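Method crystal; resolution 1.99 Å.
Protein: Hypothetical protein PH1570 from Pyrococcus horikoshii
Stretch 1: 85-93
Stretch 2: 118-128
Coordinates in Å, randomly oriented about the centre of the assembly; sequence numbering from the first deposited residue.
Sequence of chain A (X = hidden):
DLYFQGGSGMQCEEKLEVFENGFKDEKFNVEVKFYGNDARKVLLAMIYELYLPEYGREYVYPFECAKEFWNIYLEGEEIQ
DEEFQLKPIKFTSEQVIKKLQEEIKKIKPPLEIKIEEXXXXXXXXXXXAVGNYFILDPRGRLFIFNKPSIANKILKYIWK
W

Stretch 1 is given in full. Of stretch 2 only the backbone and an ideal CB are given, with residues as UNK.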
# COMPACT_ATOMS: atom_id res chain seq x y z
N GLN A 85 6.59 6.59 -16.42
CA GLN A 85 5.75 6.55 -15.22
C GLN A 85 4.68 7.68 -15.20
O GLN A 85 4.74 8.64 -14.43
CB GLN A 85 6.62 6.48 -13.94
CG GLN A 85 5.82 6.40 -12.60
CD GLN A 85 5.73 5.00 -11.96
OE1 GLN A 85 6.06 4.82 -10.78
NE2 GLN A 85 5.27 4.02 -12.73
N LEU A 86 3.76 7.57 -16.15
CA LEU A 86 2.31 7.83 -15.97
C LEU A 86 1.67 9.24 -15.78
O LEU A 86 2.31 10.22 -15.39
CB LEU A 86 1.69 6.75 -15.09
CG LEU A 86 1.67 5.44 -15.90
CD1 LEU A 86 2.97 4.63 -15.82
CD2 LEU A 86 0.52 4.60 -15.49
N LYS A 87 0.36 9.28 -16.05
CA LYS A 87 -0.27 10.42 -16.73
C LYS A 87 -1.40 11.15 -16.00
O LYS A 87 -2.54 10.65 -15.95
CB LYS A 87 -0.77 9.98 -18.11
CG LYS A 87 0.24 9.15 -18.90
CD LYS A 87 -0.26 8.90 -20.32
CE LYS A 87 0.76 8.13 -21.15
NZ LYS A 87 0.46 8.27 -22.61
N PRO A 88 -1.09 12.33 -15.44
CA PRO A 88 -2.03 13.16 -14.69
C PRO A 88 -3.19 13.68 -15.54
O PRO A 88 -3.01 13.97 -16.72
CB PRO A 88 -1.16 14.31 -14.17
CG PRO A 88 0.04 14.32 -15.03
CD PRO A 88 0.26 12.93 -15.49
N ILE A 89 -4.38 13.74 -14.94
CA ILE A 89 -5.56 14.27 -15.60
C ILE A 89 -5.69 15.74 -15.21
O ILE A 89 -5.67 16.09 -14.02
CB ILE A 89 -6.85 13.47 -15.24
CG1 ILE A 89 -6.70 11.99 -15.60
CG2 ILE A 89 -8.07 14.04 -15.96
CD1 ILE A 89 -6.42 11.73 -17.07
N LYS A 90 -5.77 16.60 -16.21
CA LYS A 90 -5.81 18.04 -15.97
C LYS A 90 -7.16 18.43 -15.39
O LYS A 90 -7.22 19.27 -14.49
CB LYS A 90 -5.52 18.84 -17.26
CG LYS A 90 -4.09 18.66 -17.82
CD LYS A 90 -3.01 18.85 -16.75
CE LYS A 90 -1.64 18.36 -17.23
NZ LYS A 90 -1.66 16.93 -17.68
N PHE A 91 -8.22 17.81 -15.91
CA PHE A 91 -9.58 18.00 -15.42
C PHE A 91 -10.35 16.68 -15.53
O PHE A 91 -10.46 16.10 -16.61
CB PHE A 91 -10.31 19.07 -16.24
CG PHE A 91 -11.79 19.16 -15.97
CD1 PHE A 91 -12.27 19.87 -14.86
CD2 PHE A 91 -12.71 18.56 -16.84
CE1 PHE A 91 -13.65 19.98 -14.61
CE2 PHE A 91 -14.09 18.65 -16.60
CZ PHE A 91 -14.56 19.37 -15.48
N THR A 92 -10.87 16.23 -14.39
CA THR A 92 -11.69 15.02 -14.36
C THR A 92 -13.14 15.39 -14.05
O THR A 92 -13.40 16.19 -13.14
CB THR A 92 -11.11 13.93 -13.37
OG1 THR A 92 -12.07 12.89 -13.16
CG2 THR A 92 -10.73 14.52 -12.03
N SER A 93 -14.08 14.83 -14.81
CA SER A 93 -15.50 15.15 -14.69
C SER A 93 -16.05 14.76 -13.33
O SER A 93 -15.59 13.78 -12.73
CB SER A 93 -16.32 14.47 -15.80
OG SER A 93 -16.24 13.05 -15.76
N UNK A 118 -7.94 14.14 -4.23
CA UNK A 118 -6.84 13.35 -4.77
C UNK A 118 -6.32 13.89 -6.10
O UNK A 118 -7.03 14.55 -6.86
CB UNK A 118 -7.29 11.90 -4.95
N UNK A 119 -5.07 13.57 -6.39
CA UNK A 119 -4.57 13.72 -7.75
C UNK A 119 -4.96 12.47 -8.59
O UNK A 119 -4.76 11.32 -8.14
CB UNK A 119 -3.05 13.92 -7.74
N UNK A 120 -5.53 12.70 -9.77
CA UNK A 120 -6.04 11.61 -10.58
C UNK A 120 -5.15 11.37 -11.78
O UNK A 120 -4.72 12.33 -12.45
CB UNK A 120 -7.47 11.90 -11.03
N UNK A 121 -4.85 10.09 -12.04
CA UNK A 121 -4.04 9.72 -13.18
C UNK A 121 -4.76 8.68 -14.03
O UNK A 121 -5.49 7.83 -13.50
CB UNK A 121 -2.68 9.19 -12.72
N UNK A 122 -4.58 8.74 -15.35
CA UNK A 122 -5.11 7.68 -16.20
C UNK A 122 -4.02 6.65 -16.47
O UNK A 122 -2.89 6.98 -16.84
CB UNK A 122 -5.65 8.25 -17.51
N UNK A 123 -4.34 5.38 -16.25
CA UNK A 123 -3.42 4.31 -16.54
C UNK A 123 -4.04 3.35 -17.56
O UNK A 123 -5.23 3.49 -17.92
CB UNK A 123 -3.04 3.57 -15.26
N UNK A 124 -3.26 2.36 -17.99
CA UNK A 124 -3.77 1.38 -18.94
C UNK A 124 -4.87 0.54 -18.34
O UNK A 124 -5.51 -0.20 -19.04
CB UNK A 124 -2.64 0.48 -19.43
N UNK A 125 -5.09 0.65 -17.03
CA UNK A 125 -6.07 -0.20 -16.35
C UNK A 125 -7.27 0.55 -15.76
O UNK A 125 -8.14 -0.07 -15.12
CB UNK A 125 -5.37 -0.97 -15.23
N UNK A 126 -7.29 1.87 -15.93
CA UNK A 126 -8.35 2.70 -15.32
C UNK A 126 -7.72 3.85 -14.55
O UNK A 126 -6.55 4.18 -14.79
CB UNK A 126 -9.24 1.87 -14.39
N UNK A 127 -8.47 4.45 -13.64
CA UNK A 127 -8.00 5.63 -12.90
C UNK A 127 -7.29 5.24 -11.60
O UNK A 127 -7.72 4.29 -10.90
CB UNK A 127 -9.18 6.56 -12.59
N UNK A 128 -6.26 6.03 -11.29
CA UNK A 128 -5.47 5.95 -10.06
C UNK A 128 -5.62 7.28 -9.36
O UNK A 128 -5.39 8.33 -9.97
CB UNK A 128 -4.00 5.63 -10.34

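Position 118 lies beyond the reach of stretch 1, with nothing of it within 5.5 Å of the ideal CB, so the visible atoms hardly restrict the choice. The deposited residue is A118.

At position 119 the CA-to-CB bond points sideways. Nothing lies close to CB, but a long side chain could reach the ring of P88 and the carbonyl of I89, which invites a flexible chain ending in a donor. Lysine, arginine or glutamine would suit. K119 extends through three t angles, and its NZ comes 3.6 Å from P88 CB. The amine also donates to a water, NZ to the water oxygen 3.0 Å, and that water donates in turn to I89 O at 3.1 Å and to the backbone O of position 120 at 2.8 Å.

The backbone at position 120 is already committed: its O accepts from I89 N at 2.9 Å, with a nearly straight N-H...O angle of 164°. The ideal CB lies 4.3 Å from T92 CG2 and 4.5 Å from I89 CB, an apolar setting in which valine, leucine, isoleucine or methionine would all be plausible. It is I120. Its CG1 packs 3.8 Å from T92 CG2, and its CG2 lies 4.3 Å from I89 CG1, so the branched chain meets two residues.

Position 121 pairs with P88 in an antiparallel, non-hydrogen-bonded bridge, the CA atoms only 4.3 Å apart. CB shares the sheet face of P88 and sits 3.5 Å from K87 O. The pair needs no N-H from P88, so proline fits here; its puckered apolar ring on the same face suits an aromatic or broad aliphatic side chain. Y121, with chi1 m, brings CD1 to 3.9 Å from P88 CD, while its CA makes a CA-H...O contact with K87 O at 3.3 Å.

At position 122 the backbone N donates to K87 O at 2.9 Å. The ideal CB is 3.6 Å from I89 CD1, yet open space lies beyond, favouring a chain with an aliphatic base and perhaps a polar tip: lysine, arginine, glutamate or valine. K122 places CB 3.6 Å from I89 CD1, while its charged end leads away from stretch 1.

Position 123 directs CB sideways, 3.7 Å from L86 CD2, and begins a type I turn. Valine would serve the apolar contact, but threonine or serine could also bond to the turn. T123 does both: CG2 packs 3.6 Å from L86 CD2, and OG1 accepts from the backbone N of position 125 at 3.0 Å and donates to the backbone O of position 126 at 2.9 Å.

Positions 124 and 125 are turn residues without a close neighbour in stretch 1, so polar residues are reasonable; they are K124 and E125. Position 126 has phi/psi of 129/-161°, where a CB would jam against the preceding carbonyl, so glycine is called for: G126.

At position 127 CB points sideways, and a long side chain such as tyrosine, phenylalanine, methionine or arginine could reach I89. Y127 does so, presenting its ring edge with CE1 4.3 Å from I89 CG1. Position 128 points toward stretch 1 without touching it, leaving room for an aliphatic chain, here L128.

Stretch 2 118-128: AKIYKTKEGYL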
# COMPACT_ATOMS: atom_id res chain seq x y z
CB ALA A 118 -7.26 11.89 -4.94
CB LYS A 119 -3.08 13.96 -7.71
CG LYS A 119 -2.53 14.47 -9.00
CD LYS A 119 -1.25 15.22 -8.77
CE LYS A 119 -0.40 15.24 -10.04
NZ LYS A 119 -1.08 16.07 -11.07
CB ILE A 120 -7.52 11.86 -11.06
CG1 ILE A 120 -8.43 12.33 -9.90
CG2 ILE A 120 -8.08 10.62 -11.76
CD1 ILE A 120 -8.54 11.35 -8.68
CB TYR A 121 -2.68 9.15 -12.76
CG TYR A 121 -1.83 10.02 -11.84
CD1 TYR A 121 -0.76 10.78 -12.35
CD2 TYR A 121 -2.07 10.03 -10.46
CE1 TYR A 121 0.04 11.55 -11.48
CE2 TYR A 121 -1.31 10.80 -9.60
CZ TYR A 121 -0.25 11.56 -10.11
OH TYR A 121 0.50 12.28 -9.22
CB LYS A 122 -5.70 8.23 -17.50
CG LYS A 122 -6.65 7.23 -18.22
CD LYS A 122 -7.22 7.77 -19.54
CE LYS A 122 -8.42 8.70 -19.33
NZ LYS A 122 -9.19 8.96 -20.60
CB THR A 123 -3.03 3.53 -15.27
OG1 THR A 123 -4.06 2.61 -14.95
CG2 THR A 123 -2.80 4.47 -14.06
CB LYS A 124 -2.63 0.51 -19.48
CG LYS A 124 -1.86 1.22 -20.61
CD LYS A 124 -0.71 0.39 -21.21
CE LYS A 124 0.03 1.18 -22.31
NZ LYS A 124 1.34 0.52 -22.69
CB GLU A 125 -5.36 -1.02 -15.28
CG GLU A 125 -4.31 -1.93 -15.87
CD GLU A 125 -3.62 -2.80 -14.86
OE1 GLU A 125 -4.13 -2.97 -13.76
OE2 GLU A 125 -2.53 -3.31 -15.17
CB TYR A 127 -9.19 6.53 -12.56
CG TYR A 127 -9.81 7.19 -13.78
CD1 TYR A 127 -9.11 8.20 -14.46
CD2 TYR A 127 -11.08 6.82 -14.24
CE1 TYR A 127 -9.66 8.82 -15.59
CE2 TYR A 127 -11.65 7.44 -15.39
CZ TYR A 127 -10.92 8.43 -16.05
OH TYR A 127 -11.43 9.07 -17.16
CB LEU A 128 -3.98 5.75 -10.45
CG LEU A 128 -2.94 5.90 -9.33
CD1 LEU A 128 -3.00 4.71 -8.40
CD2 LEU A 128 -1.54 6.00 -9.91
O HOH W 1 -6.13 15.38 -10.73
O HOH W 2 -3.65 14.89 -12.05
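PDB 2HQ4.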